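Local structure of ABC-type amino acid transport system, permease component (Caldanaerobacter subterraneus subsp. tengcongensis MB4, 4YMU) at residues V69-I74 / S160-V165; S17-T22 / A193-V198; L42-S47 / I106-I111; E120-L125 / A130-Y135; V9-L14 / Q179-R184. The protein probably forms the membrane-spanning permease part of an ABC transporter that moves amino acids such as arginine across the cell membrane. All coordinates share one frame; numbering follows the deposited sequence.

How the interactions relate
From the N terminus, interaction 5 opens at 9-14 and interaction 2 at 17-22. Interaction 3 opens at 42-47, near the end of helix 12-44. Interaction 1 opens at 69-74, before interaction 3 closes at 106-111, so these two cross. Interaction 4 (120-125 / 130-135) is a short loop nested inside interaction 1, which closes at 160-165. Interactions 5 and 2 close at 179-184 and 193-198; they cross, and the other three nest within both. Helix 12-44 is thus tied to helix 174-182 (interaction 5), helix 186-214 (interaction 2) and helix 87-112 (interaction 3). Interactions 1 and 2 touch through Ala161 and Tyr196, interactions 3 and 4 through Ile111 and Met133.

Interaction 1 (V69-I74 / S160-V165); sequences VQLLLI and SAIVSV
Leu71 reaches from helix 67-75 toward Ile162 and Val163 and carries most of this contact. Its CD1 methyl is the leading atom. It sits 3.7 Å from Ile162 O, but beside the carbonyl rather than straight ahead of it. The same CD1 is 4.2 Å from Val163 CA. Leu71 thus rests mainly on the backbone of the other segment, and its CB already points that way. CD1 is also the branch nearer to the side chain of Val163, with Leu71 CD1 4.6 Å from Val163 CG1. Ile162 also points its CB at the helix, and its CG2 comes within 4.4 Å of Leu71 CD1. Val165 approaches Leu71 CD1 with its CG2, at a looser 4.5 Å. The receiving segment holds a short 3-10 turn, residues 161-163, just beyond the long helix 129-160. Val163 N bonds to Ser160 O at 3.0 Å, and Ser164 OG adds a weak bond to Ala161 O. In this permease fold the turn just after helix 129-160 packs against the short helix 67-75. A bound arginine is close by, about 7 Å from the side chain of Ile162, which also packs on Leu67 of the arginine pocket. Leu71 also rests on Ala94 of helix 87-112, while Val163 touches Leu25 and Phe168. The second subunit is near too, with its Tyr189 packing on Leu72 and its Thr172 on Val69.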
# COMPACT_ATOMS: atom_id res chain seq x y z
N VAL C 69 10.49 31.90 6.05
CA VAL C 69 11.72 32.42 5.47
C VAL C 69 11.52 32.87 4.01
O VAL C 69 12.05 33.89 3.61
CB VAL C 69 12.89 31.44 5.64
CG1 VAL C 69 14.10 31.85 4.83
CG2 VAL C 69 13.25 31.29 7.12
N GLN C 70 10.70 32.15 3.26
CA GLN C 70 10.41 32.52 1.88
C GLN C 70 9.58 33.80 1.82
O GLN C 70 9.84 34.68 0.98
CB GLN C 70 9.68 31.38 1.16
CG GLN C 70 10.53 30.12 0.98
CD GLN C 70 9.70 28.84 0.74
OE1 GLN C 70 10.11 27.75 1.13
NE2 GLN C 70 8.55 28.98 0.09
N LEU C 71 8.58 33.89 2.70
CA LEU C 71 7.74 35.08 2.80
C LEU C 71 8.60 36.32 3.03
O LEU C 71 8.56 37.28 2.26
CB LEU C 71 6.76 34.95 3.97
CG LEU C 71 5.32 35.49 3.85
CD1 LEU C 71 4.93 36.28 5.08
CD2 LEU C 71 5.09 36.29 2.58
N LEU C 72 9.37 36.28 4.12
CA LEU C 72 10.21 37.40 4.51
C LEU C 72 11.26 37.71 3.44
O LEU C 72 11.53 38.88 3.13
CB LEU C 72 10.90 37.09 5.84
CG LEU C 72 9.95 36.71 6.97
CD1 LEU C 72 10.72 36.54 8.25
CD2 LEU C 72 8.85 37.72 7.12
N LEU C 73 11.83 36.66 2.84
CA LEU C 73 12.83 36.82 1.80
C LEU C 73 12.24 37.65 0.69
O LEU C 73 12.89 38.57 0.19
CB LEU C 73 13.32 35.49 1.26
CG LEU C 73 14.39 35.60 0.17
CD1 LEU C 73 15.67 36.12 0.77
CD2 LEU C 73 14.65 34.28 -0.54
N ILE C 74 10.99 37.37 0.32
CA ILE C 74 10.37 38.20 -0.70
C ILE C 74 10.06 39.61 -0.17
O ILE C 74 10.36 40.61 -0.83
CB ILE C 74 9.10 37.58 -1.29
CG1 ILE C 74 9.40 36.24 -1.97
CG2 ILE C 74 8.46 38.56 -2.28
CD1 ILE C 74 8.19 35.61 -2.61
N SER C 160 -1.65 29.95 5.21
CA SER C 160 -1.78 31.34 4.79
C SER C 160 -1.88 32.30 5.98
O SER C 160 -1.62 33.48 5.85
CB SER C 160 -3.00 31.50 3.89
OG SER C 160 -4.18 31.38 4.67
N ALA C 161 -2.24 31.78 7.16
CA ALA C 161 -2.30 32.60 8.37
C ALA C 161 -0.98 33.33 8.61
O ALA C 161 -0.91 34.26 9.41
CB ALA C 161 -2.65 31.75 9.57
N ILE C 162 0.08 32.90 7.93
CA ILE C 162 1.40 33.44 8.16
C ILE C 162 1.62 34.80 7.49
O ILE C 162 2.59 35.49 7.79
CB ILE C 162 2.48 32.45 7.73
CG1 ILE C 162 3.70 32.62 8.62
CG2 ILE C 162 2.81 32.59 6.23
CD1 ILE C 162 4.87 31.87 8.08
N VAL C 163 0.71 35.21 6.61
CA VAL C 163 0.85 36.52 6.00
C VAL C 163 0.31 37.59 6.95
O VAL C 163 0.29 38.77 6.63
CB VAL C 163 0.10 36.61 4.66
CG1 VAL C 163 0.55 35.48 3.75
CG2 VAL C 163 -1.41 36.56 4.89
N SER C 164 -0.15 37.15 8.12
CA SER C 164 -0.60 38.09 9.12
C SER C 164 0.62 38.85 9.65
O SER C 164 0.56 40.06 9.84
CB SER C 164 -1.35 37.38 10.26
OG SER C 164 -0.44 36.86 11.21
N VAL C 165 1.73 38.14 9.86
CA VAL C 165 2.93 38.75 10.42
C VAL C 165 3.55 39.83 9.52
O VAL C 165 4.40 40.60 9.95
CB VAL C 165 4.02 37.70 10.76
CG1 VAL C 165 3.44 36.52 11.54
CG2 VAL C 165 4.71 37.24 9.50

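Interaction 2 (S17-T22 / A193-V198)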
# COMPACT_ATOMS: atom_id res chain seq x y z
N SER C 17 -14.63 39.58 7.27
CA SER C 17 -13.73 40.19 6.29
C SER C 17 -12.36 39.51 6.26
O SER C 17 -11.75 39.35 5.20
CB SER C 17 -13.55 41.68 6.61
OG SER C 17 -12.60 42.25 5.72
N GLY C 18 -11.89 39.11 7.44
CA GLY C 18 -10.63 38.40 7.56
C GLY C 18 -10.74 37.06 6.87
O GLY C 18 -9.87 36.68 6.08
N LEU C 19 -11.84 36.35 7.16
CA LEU C 19 -12.15 35.07 6.52
C LEU C 19 -12.12 35.14 4.99
O LEU C 19 -11.38 34.39 4.35
CB LEU C 19 -13.53 34.58 6.96
CG LEU C 19 -14.07 33.37 6.20
CD1 LEU C 19 -13.09 32.21 6.23
CD2 LEU C 19 -15.41 32.93 6.79
N ILE C 20 -12.90 36.05 4.42
CA ILE C 20 -12.96 36.24 2.98
C ILE C 20 -11.57 36.47 2.41
O ILE C 20 -11.25 36.04 1.30
CB ILE C 20 -13.89 37.39 2.61
CG1 ILE C 20 -15.33 37.04 2.96
CG2 ILE C 20 -13.76 37.76 1.14
CD1 ILE C 20 -16.34 38.00 2.37
N MET C 21 -10.72 37.14 3.18
CA MET C 21 -9.38 37.47 2.73
C MET C 21 -8.49 36.22 2.80
O MET C 21 -7.64 36.01 1.94
CB MET C 21 -8.80 38.61 3.56
CG MET C 21 -8.03 39.65 2.76
SD MET C 21 -9.07 40.73 1.74
CE MET C 21 -7.89 41.36 0.56
N THR C 22 -8.68 35.40 3.83
CA THR C 22 -7.94 34.15 3.89
C THR C 22 -8.29 33.30 2.67
O THR C 22 -7.40 32.75 2.02
CB THR C 22 -8.21 33.37 5.19
OG1 THR C 22 -7.56 34.02 6.29
CG2 THR C 22 -7.67 31.94 5.06
N ALA C 193 -9.51 30.80 15.70
CA ALA C 193 -9.17 29.39 15.69
C ALA C 193 -10.41 28.59 15.30
O ALA C 193 -10.37 27.82 14.35
CB ALA C 193 -8.65 28.94 17.05
N ALA C 194 -11.52 28.83 16.00
CA ALA C 194 -12.80 28.21 15.69
C ALA C 194 -13.17 28.37 14.21
O ALA C 194 -13.59 27.40 13.57
CB ALA C 194 -13.90 28.77 16.58
N ILE C 195 -13.02 29.57 13.66
CA ILE C 195 -13.33 29.74 12.24
C ILE C 195 -12.42 28.86 11.36
O ILE C 195 -12.89 28.25 10.40
CB ILE C 195 -13.22 31.22 11.78
CG1 ILE C 195 -14.21 32.10 12.53
CG2 ILE C 195 -13.50 31.35 10.30
CD1 ILE C 195 -14.25 33.54 12.00
N TYR C 196 -11.14 28.80 11.70
CA TYR C 196 -10.19 27.97 10.96
C TYR C 196 -10.61 26.51 11.02
O TYR C 196 -10.57 25.81 10.03
CB TYR C 196 -8.75 28.12 11.50
CG TYR C 196 -7.96 29.26 10.90
CD1 TYR C 196 -7.58 29.24 9.56
CD2 TYR C 196 -7.60 30.37 11.66
CE1 TYR C 196 -6.86 30.28 9.00
CE2 TYR C 196 -6.87 31.44 11.11
CZ TYR C 196 -6.51 31.39 9.78
OH TYR C 196 -5.79 32.44 9.22
N PHE C 197 -11.04 26.08 12.20
CA PHE C 197 -11.45 24.72 12.43
C PHE C 197 -12.66 24.37 11.58
O PHE C 197 -12.66 23.35 10.88
CB PHE C 197 -11.78 24.50 13.90
CG PHE C 197 -12.12 23.07 14.22
CD1 PHE C 197 -11.12 22.11 14.26
CD2 PHE C 197 -13.43 22.69 14.45
CE1 PHE C 197 -11.43 20.79 14.55
CE2 PHE C 197 -13.74 21.37 14.74
CZ PHE C 197 -12.74 20.42 14.79
N VAL C 198 -13.69 25.20 11.66
CA VAL C 198 -14.90 24.98 10.89
C VAL C 198 -14.62 24.96 9.38
O VAL C 198 -15.18 24.15 8.65
CB VAL C 198 -16.02 25.97 11.28
CG1 VAL C 198 -16.98 26.20 10.14
CG2 VAL C 198 -16.75 25.45 12.53
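Leu19 carries CG anti to its backbone N (chi1 171°), and Ile195 places CG2 in the matching position while CG1 lies beside the N. This brings Leu19 CD1 to 4.2 Å from Ile195 CG2, one methyl against another. In Thr22, a chi1 of -73° sets OG1 beside the backbone N and leaves CG2 anti to it, toward the Tyr196 ring. The methyl approaches the ring obliquely, with Thr22 CG2 4.4 Å from Tyr196 CE1. Both pairs join two predicted transmembrane helices, 12-44 near the start of the chain and 186-214 at its end. The nearest CA atoms, those of Leu19 and Ile195, are 7.9 Å apart. The two hydroxyls lie near each other but do not bond: Thr22 OG1 and Tyr196 OH are 3.8 Å apart. Each is satisfied by the loop before helix 174-182. Thr22 OG1 accepts from the backbone N of Leu171, and Tyr196 OH pairs with Thr172 OG1. That loop therefore ties to both helices at this level. Tyr196 also packs on Pro66 of the second subunit, and its side chain is about 8 Å from a bound arginine.

Interaction 3 (L42-S47 / I106-I111); sequences LMKMSS and IIRAGI
The Arg108 guanidinium has the Lys44 ammonium as its neighbour across the contact, placed obliquely to the plane. Lys44 NZ is 4.4 Å from Arg108 NE and 4.0 Å from Arg108 CD, so the aliphatic part of the arginine is the nearer. Arg108 bends at chi3 (49°), which folds the flat group back from the line of its chain. Lys44 arrives on an extended chain. Glu105, outside the two segments, probably helps the two cations lie so close, since its OE1 forms a salt bridge with Arg108 NH2 and its OE2 another with Lys44 NZ. Arg108 NH1 has a further partner in Gln112 OE1. One turn along helix 87-112 from Arg108, Ile111 meets Met45. The two side chains come tip to tip, with Met45 CE 3.6 Å from Ile111 CD1. The methionine chain is extended beyond CG and lies on the surface. Ile111 also rests on Ala141 of helix 129-160. The contact thus joins the end of helix 12-44 to helix 87-112. Sharing one carboxylate probably offsets the mutual charge of the two cations and steadies both side chains. Directly the segments meet by the Met45-Ile111 methyl contact and by Lys44 against the Arg108 chain, while the ionic link runs through Glu105.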
# COMPACT_ATOMS: atom_id res chain seq x y z
N LEU C 42 6.81 18.93 -15.37
CA LEU C 42 7.18 18.70 -16.77
C LEU C 42 8.68 18.88 -16.99
O LEU C 42 9.31 18.14 -17.75
CB LEU C 42 6.40 19.66 -17.67
CG LEU C 42 5.10 19.14 -18.30
CD1 LEU C 42 4.63 17.90 -17.59
CD2 LEU C 42 4.00 20.18 -18.32
N MET C 43 9.25 19.88 -16.32
CA MET C 43 10.68 20.13 -16.39
C MET C 43 11.48 18.98 -15.81
O MET C 43 12.55 18.63 -16.32
CB MET C 43 11.02 21.40 -15.62
CG MET C 43 10.65 22.67 -16.34
SD MET C 43 11.46 24.09 -15.58
CE MET C 43 10.32 25.38 -16.04
N LYS C 44 10.97 18.39 -14.73
CA LYS C 44 11.69 17.33 -14.03
C LYS C 44 11.64 16.04 -14.86
O LYS C 44 12.43 15.12 -14.64
CB LYS C 44 11.07 17.10 -12.65
CG LYS C 44 11.96 16.41 -11.64
CD LYS C 44 11.17 16.10 -10.38
CE LYS C 44 11.99 15.40 -9.31
NZ LYS C 44 11.26 15.36 -8.00
N MET C 45 10.73 16.00 -15.83
CA MET C 45 10.59 14.85 -16.71
C MET C 45 11.43 15.00 -17.97
O MET C 45 11.57 14.05 -18.75
CB MET C 45 9.13 14.68 -17.10
CG MET C 45 8.22 14.44 -15.92
SD MET C 45 6.48 14.47 -16.40
CE MET C 45 5.72 14.51 -14.77
N SER C 46 11.99 16.19 -18.18
CA SER C 46 12.83 16.45 -19.35
C SER C 46 14.09 15.58 -19.31
O SER C 46 14.70 15.40 -18.25
CB SER C 46 13.20 17.93 -19.42
OG SER C 46 13.82 18.25 -20.66
N SER C 47 14.47 15.05 -20.47
CA SER C 47 15.67 14.22 -20.60
C SER C 47 16.91 15.10 -20.55
O SER C 47 18.00 14.65 -20.18
CB SER C 47 15.64 13.44 -21.91
OG SER C 47 14.60 12.47 -21.89
N ILE C 106 3.37 16.22 -5.82
CA ILE C 106 2.09 15.55 -5.87
C ILE C 106 1.85 14.93 -7.25
O ILE C 106 1.42 13.78 -7.37
CB ILE C 106 0.94 16.49 -5.49
CG1 ILE C 106 0.72 16.46 -3.98
CG2 ILE C 106 -0.35 16.11 -6.19
CD1 ILE C 106 -0.10 17.63 -3.49
N ILE C 107 2.16 15.69 -8.30
CA ILE C 107 1.98 15.18 -9.65
C ILE C 107 2.88 13.98 -9.91
O ILE C 107 2.40 12.92 -10.39
CB ILE C 107 2.24 16.26 -10.70
CG1 ILE C 107 1.19 17.38 -10.57
CG2 ILE C 107 2.27 15.65 -12.10
CD1 ILE C 107 1.40 18.52 -11.54
N ARG C 108 4.17 14.13 -9.60
CA ARG C 108 5.10 13.01 -9.81
C ARG C 108 4.64 11.73 -9.13
O ARG C 108 4.79 10.63 -9.68
CB ARG C 108 6.51 13.36 -9.35
CG ARG C 108 7.56 12.40 -9.85
CD ARG C 108 8.74 12.34 -8.90
NE ARG C 108 8.29 12.15 -7.52
CZ ARG C 108 7.76 11.03 -7.04
NH1 ARG C 108 7.60 9.97 -7.82
NH2 ARG C 108 7.38 10.98 -5.77
N ALA C 109 4.05 11.88 -7.95
CA ALA C 109 3.66 10.72 -7.17
C ALA C 109 2.32 10.15 -7.64
O ALA C 109 2.07 8.96 -7.48
CB ALA C 109 3.59 11.07 -5.71
N GLY C 110 1.48 10.99 -8.22
CA GLY C 110 0.19 10.54 -8.71
C GLY C 110 0.42 9.72 -9.96
O GLY C 110 -0.35 8.81 -10.27
N ILE C 111 1.46 10.09 -10.70
CA ILE C 111 1.87 9.32 -11.86
C ILE C 111 2.56 8.03 -11.42
O ILE C 111 2.26 6.96 -11.93
CB ILE C 111 2.81 10.13 -12.76
CG1 ILE C 111 2.05 11.30 -13.37
CG2 ILE C 111 3.39 9.26 -13.86
CD1 ILE C 111 2.94 12.23 -14.22

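Interaction 4 (E120-L125 / A130-Y135)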
# COMPACT_ATOMS: atom_id res chain seq x y z
N GLU C 120 2.97 -1.17 -19.04
CA GLU C 120 3.39 -2.42 -19.69
C GLU C 120 2.43 -2.92 -20.78
O GLU C 120 2.88 -3.34 -21.85
CB GLU C 120 3.63 -3.53 -18.67
CG GLU C 120 4.84 -3.27 -17.81
CD GLU C 120 5.38 -4.53 -17.18
OE1 GLU C 120 4.64 -5.54 -17.06
OE2 GLU C 120 6.57 -4.54 -16.79
N ALA C 121 1.13 -2.85 -20.53
CA ALA C 121 0.14 -3.30 -21.50
C ALA C 121 0.10 -2.33 -22.67
O ALA C 121 0.11 -2.73 -23.84
CB ALA C 121 -1.25 -3.44 -20.86
N ALA C 122 0.06 -1.04 -22.35
CA ALA C 122 0.04 -0.01 -23.38
C ALA C 122 1.20 -0.21 -24.36
O ALA C 122 1.00 -0.29 -25.57
CB ALA C 122 0.12 1.33 -22.73
N ARG C 123 2.41 -0.32 -23.83
CA ARG C 123 3.59 -0.51 -24.65
C ARG C 123 3.59 -1.86 -25.38
O ARG C 123 4.06 -1.97 -26.51
CB ARG C 123 4.84 -0.38 -23.80
CG ARG C 123 4.94 0.97 -23.11
CD ARG C 123 5.03 2.12 -24.16
NE ARG C 123 6.34 2.74 -24.08
CZ ARG C 123 7.24 2.68 -25.04
NH1 ARG C 123 6.96 2.04 -26.16
NH2 ARG C 123 8.42 3.25 -24.88
N SER C 124 3.07 -2.89 -24.71
CA SER C 124 3.07 -4.21 -25.31
C SER C 124 2.17 -4.26 -26.56
O SER C 124 2.40 -5.07 -27.47
CB SER C 124 2.64 -5.27 -24.29
OG SER C 124 3.68 -5.46 -23.34
N LEU C 125 1.20 -3.37 -26.61
CA LEU C 125 0.27 -3.32 -27.71
C LEU C 125 0.82 -2.45 -28.84
O LEU C 125 0.11 -2.13 -29.81
CB LEU C 125 -1.08 -2.78 -27.23
CG LEU C 125 -1.85 -3.69 -26.29
CD1 LEU C 125 -2.95 -2.93 -25.56
CD2 LEU C 125 -2.44 -4.87 -27.08
N ALA C 130 4.66 8.14 -25.47
CA ALA C 130 3.73 9.27 -25.61
C ALA C 130 2.27 8.83 -25.65
O ALA C 130 1.42 9.38 -24.94
CB ALA C 130 4.08 10.11 -26.84
N MET C 131 1.97 7.85 -26.50
CA MET C 131 0.60 7.38 -26.64
C MET C 131 0.10 6.71 -25.34
O MET C 131 -1.06 6.88 -24.95
CB MET C 131 0.50 6.40 -27.79
CG MET C 131 1.20 6.87 -29.05
SD MET C 131 1.33 5.55 -30.26
CE MET C 131 -0.40 5.11 -30.33
N ALA C 132 1.00 5.98 -24.69
CA ALA C 132 0.67 5.26 -23.45
C ALA C 132 0.35 6.30 -22.41
O ALA C 132 -0.56 6.14 -21.58
CB ALA C 132 1.86 4.41 -23.00
N MET C 133 1.11 7.37 -22.48
CA MET C 133 0.97 8.47 -21.56
C MET C 133 -0.38 9.15 -21.74
O MET C 133 -1.15 9.29 -20.79
CB MET C 133 2.12 9.43 -21.78
CG MET C 133 2.64 10.00 -20.52
SD MET C 133 3.35 8.83 -19.37
CE MET C 133 3.65 9.97 -18.00
N ARG C 134 -0.68 9.52 -22.98
CA ARG C 134 -1.92 10.22 -23.27
C ARG C 134 -3.19 9.41 -23.01
O ARG C 134 -4.12 9.89 -22.36
CB ARG C 134 -1.94 10.71 -24.71
CG ARG C 134 -3.31 11.21 -25.14
CD ARG C 134 -3.25 12.04 -26.40
NE ARG C 134 -4.59 12.53 -26.75
CZ ARG C 134 -4.88 13.18 -27.87
NH1 ARG C 134 -3.92 13.42 -28.76
NH2 ARG C 134 -6.12 13.59 -28.09
N TYR C 135 -3.23 8.17 -23.50
CA TYR C 135 -4.47 7.41 -23.48
C TYR C 135 -4.65 6.52 -22.25
O TYR C 135 -5.77 6.13 -21.93
CB TYR C 135 -4.61 6.60 -24.76
CG TYR C 135 -4.51 7.44 -26.00
CD1 TYR C 135 -5.56 8.27 -26.39
CD2 TYR C 135 -3.37 7.41 -26.80
CE1 TYR C 135 -5.48 9.04 -27.52
CE2 TYR C 135 -3.28 8.19 -27.94
CZ TYR C 135 -4.34 9.01 -28.30
OH TYR C 135 -4.26 9.79 -29.44
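Ala122 and Ala132 bring their backbones within 5.3 Å, CA to CA, where helix 117-124 is joined by a short turn to helix 129-160 and the two helices run across each other. The first helix carries the Glu-Ala-Ala sequence of the EAA loop, which in importer permeases of this family forms the coupling helix that docks on the ATPase. Consistent with that, a chain of another protein packs on Glu120, Ala121 and Ser124, and one of its basic side chains forms a salt bridge with Glu120 OE2. Leu125 leaves helical geometry and begins the turn. The second helix widens into a pi-type turn at residues 133-135. Between the helices the two alanines point at each other, with Ala122 CB 3.5 Å from Ala132 CB. The short methyls let the backbones come this close. Arg123 closes one flank. Its chain is bent at chi2 (-62°) and chi3, and Arg123 CD lies 4.1 Å from Ala132 CB. Arg123 NH1 bonds to Met127 O in the turn, so the side chain also ties the first helix to the connection. Within the first helix, Glu120 O accepts two bonds, from Ser124 N at 2.9 Å and Ser124 OG at 2.7 Å. They come from opposite faces of the carbonyl plane, and the hydroxyl is tilted 32° from it.

Interaction 5 (V9-L14 / Q179-R184); sequences VKYTPL and QSVTYR
Tyr11 points its CB toward Val181 and Thr182 and can be followed outward from there. CG lies beside the backbone N (chi1 -63°), which sends the ring across to the other segment. One ring face carries Lys10 CG from the same segment, 3.6 Å above the plane and offset toward the rim. Farther out the ring meets the Thr182 methyl, which comes from the opposite direction at an oblique angle. Tyr11 CE2 is 3.5 Å from Thr182 CG2, and CZ is 3.6 Å from the same methyl. The hydroxyl at the tip comes nearer still, with Tyr11 OH 3.1 Å from Thr182 CG2, a short contact at this resolution. Tyr11 OH also lies 3.6 Å from Val181 CG1. The ring touches Ile178 too, one turn earlier on helix 174-182. The contact thus packs the residues leading into helix 12-44, the first predicted transmembrane helix, against the end of helix 174-182. Tyr11 lies within a type I beta turn from Val9 to Thr12. Thr12 OG1 bonds to Val9 O at 2.8 Å, using a lone pair within the plane of that carbonyl, beside the backbone bond of the turn. Across the contact, Thr182 uses its hydroxyl within its own part of the chain. OG1 bonds to Ile178 O and accepts from Arg184 N at 3.1 Å, closing an ST turn. With its hydroxyl engaged there, Thr182 offers Tyr11 its methyl, so the two segments meet by van der Waals contact, with the tyrosine oxygen set against two methyl groups.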
# COMPACT_ATOMS: atom_id res chain seq x y z
N VAL C 9 -18.92 40.24 19.58
CA VAL C 9 -19.99 40.16 18.57
C VAL C 9 -19.94 41.29 17.54
O VAL C 9 -20.00 41.05 16.34
CB VAL C 9 -21.40 40.12 19.21
CG1 VAL C 9 -22.48 40.14 18.13
CG2 VAL C 9 -21.56 38.90 20.11
N LYS C 10 -19.79 42.52 18.03
CA LYS C 10 -19.79 43.72 17.20
C LYS C 10 -18.66 43.73 16.18
O LYS C 10 -18.67 44.52 15.24
CB LYS C 10 -19.73 44.97 18.08
CG LYS C 10 -18.36 45.25 18.68
CD LYS C 10 -18.37 46.53 19.52
CE LYS C 10 -19.07 46.31 20.84
NZ LYS C 10 -18.26 45.49 21.78
N TYR C 11 -17.67 42.86 16.38
CA TYR C 11 -16.52 42.80 15.48
C TYR C 11 -16.69 41.76 14.38
O TYR C 11 -15.79 41.56 13.55
CB TYR C 11 -15.24 42.55 16.28
CG TYR C 11 -14.96 43.69 17.23
CD1 TYR C 11 -14.52 44.92 16.75
CD2 TYR C 11 -15.13 43.54 18.59
CE1 TYR C 11 -14.27 45.97 17.60
CE2 TYR C 11 -14.88 44.58 19.45
CZ TYR C 11 -14.45 45.79 18.95
OH TYR C 11 -14.20 46.84 19.81
N THR C 12 -17.86 41.12 14.36
CA THR C 12 -18.20 40.16 13.32
C THR C 12 -17.80 40.59 11.90
O THR C 12 -17.22 39.79 11.16
CB THR C 12 -19.69 39.76 13.37
OG1 THR C 12 -19.92 38.97 14.54
CG2 THR C 12 -20.12 39.00 12.12
N PRO C 13 -18.08 41.86 11.51
CA PRO C 13 -17.66 42.25 10.15
C PRO C 13 -16.16 42.15 9.93
O PRO C 13 -15.73 41.96 8.79
CB PRO C 13 -18.09 43.72 10.07
CG PRO C 13 -19.21 43.83 11.00
CD PRO C 13 -18.88 42.92 12.14
N LEU C 14 -15.38 42.28 11.00
CA LEU C 14 -13.93 42.14 10.87
C LEU C 14 -13.55 40.67 10.69
O LEU C 14 -12.73 40.34 9.83
CB LEU C 14 -13.21 42.76 12.07
CG LEU C 14 -13.11 44.29 12.05
CD1 LEU C 14 -12.30 44.78 13.24
CD2 LEU C 14 -12.48 44.77 10.74
N GLN C 179 -7.93 43.81 19.26
CA GLN C 179 -7.38 44.02 20.60
C GLN C 179 -7.00 45.49 20.75
O GLN C 179 -7.09 46.06 21.85
CB GLN C 179 -6.18 43.10 20.90
CG GLN C 179 -4.82 43.72 20.60
CD GLN C 179 -4.20 44.50 21.78
OE1 GLN C 179 -4.53 44.29 22.94
NE2 GLN C 179 -3.27 45.38 21.46
N SER C 180 -6.64 46.12 19.64
CA SER C 180 -6.21 47.50 19.71
C SER C 180 -7.34 48.36 20.29
O SER C 180 -7.08 49.40 20.88
CB SER C 180 -5.78 48.00 18.34
OG SER C 180 -6.91 48.21 17.51
N VAL C 181 -8.57 47.87 20.19
CA VAL C 181 -9.73 48.64 20.61
C VAL C 181 -10.39 48.01 21.83
O VAL C 181 -11.25 48.62 22.46
CB VAL C 181 -10.74 48.72 19.45
CG1 VAL C 181 -11.91 49.63 19.80
CG2 VAL C 181 -10.05 49.22 18.20
N THR C 182 -9.93 46.82 22.21
CA THR C 182 -10.59 46.12 23.32
C THR C 182 -9.59 45.71 24.39
O THR C 182 -9.96 45.44 25.54
CB THR C 182 -11.37 44.85 22.84
OG1 THR C 182 -10.46 43.89 22.28
CG2 THR C 182 -12.43 45.22 21.82
N TYR C 183 -8.32 45.69 23.99
CA TYR C 183 -7.22 45.18 24.83
C TYR C 183 -7.36 43.67 25.08
O TYR C 183 -6.66 43.09 25.91
CB TYR C 183 -7.10 45.98 26.14
CG TYR C 183 -7.01 47.48 25.91
CD1 TYR C 183 -5.79 48.11 25.70
CD2 TYR C 183 -8.16 48.27 25.87
CE1 TYR C 183 -5.72 49.47 25.48
CE2 TYR C 183 -8.10 49.62 25.65
CZ TYR C 183 -6.88 50.23 25.45
OH TYR C 183 -6.82 51.60 25.24
N ARG C 184 -8.24 43.03 24.30
CA ARG C 184 -8.50 41.60 24.43
C ARG C 184 -7.92 40.82 23.25
O ARG C 184 -8.26 41.07 22.10
CB ARG C 184 -10.00 41.33 24.53
CG ARG C 184 -10.65 41.86 25.79
CD ARG C 184 -12.13 41.52 25.87
NE ARG C 184 -12.70 41.88 27.17
CZ ARG C 184 -12.48 41.20 28.29
NH1 ARG C 184 -11.71 40.13 28.30
NH2 ARG C 184 -13.04 41.60 29.43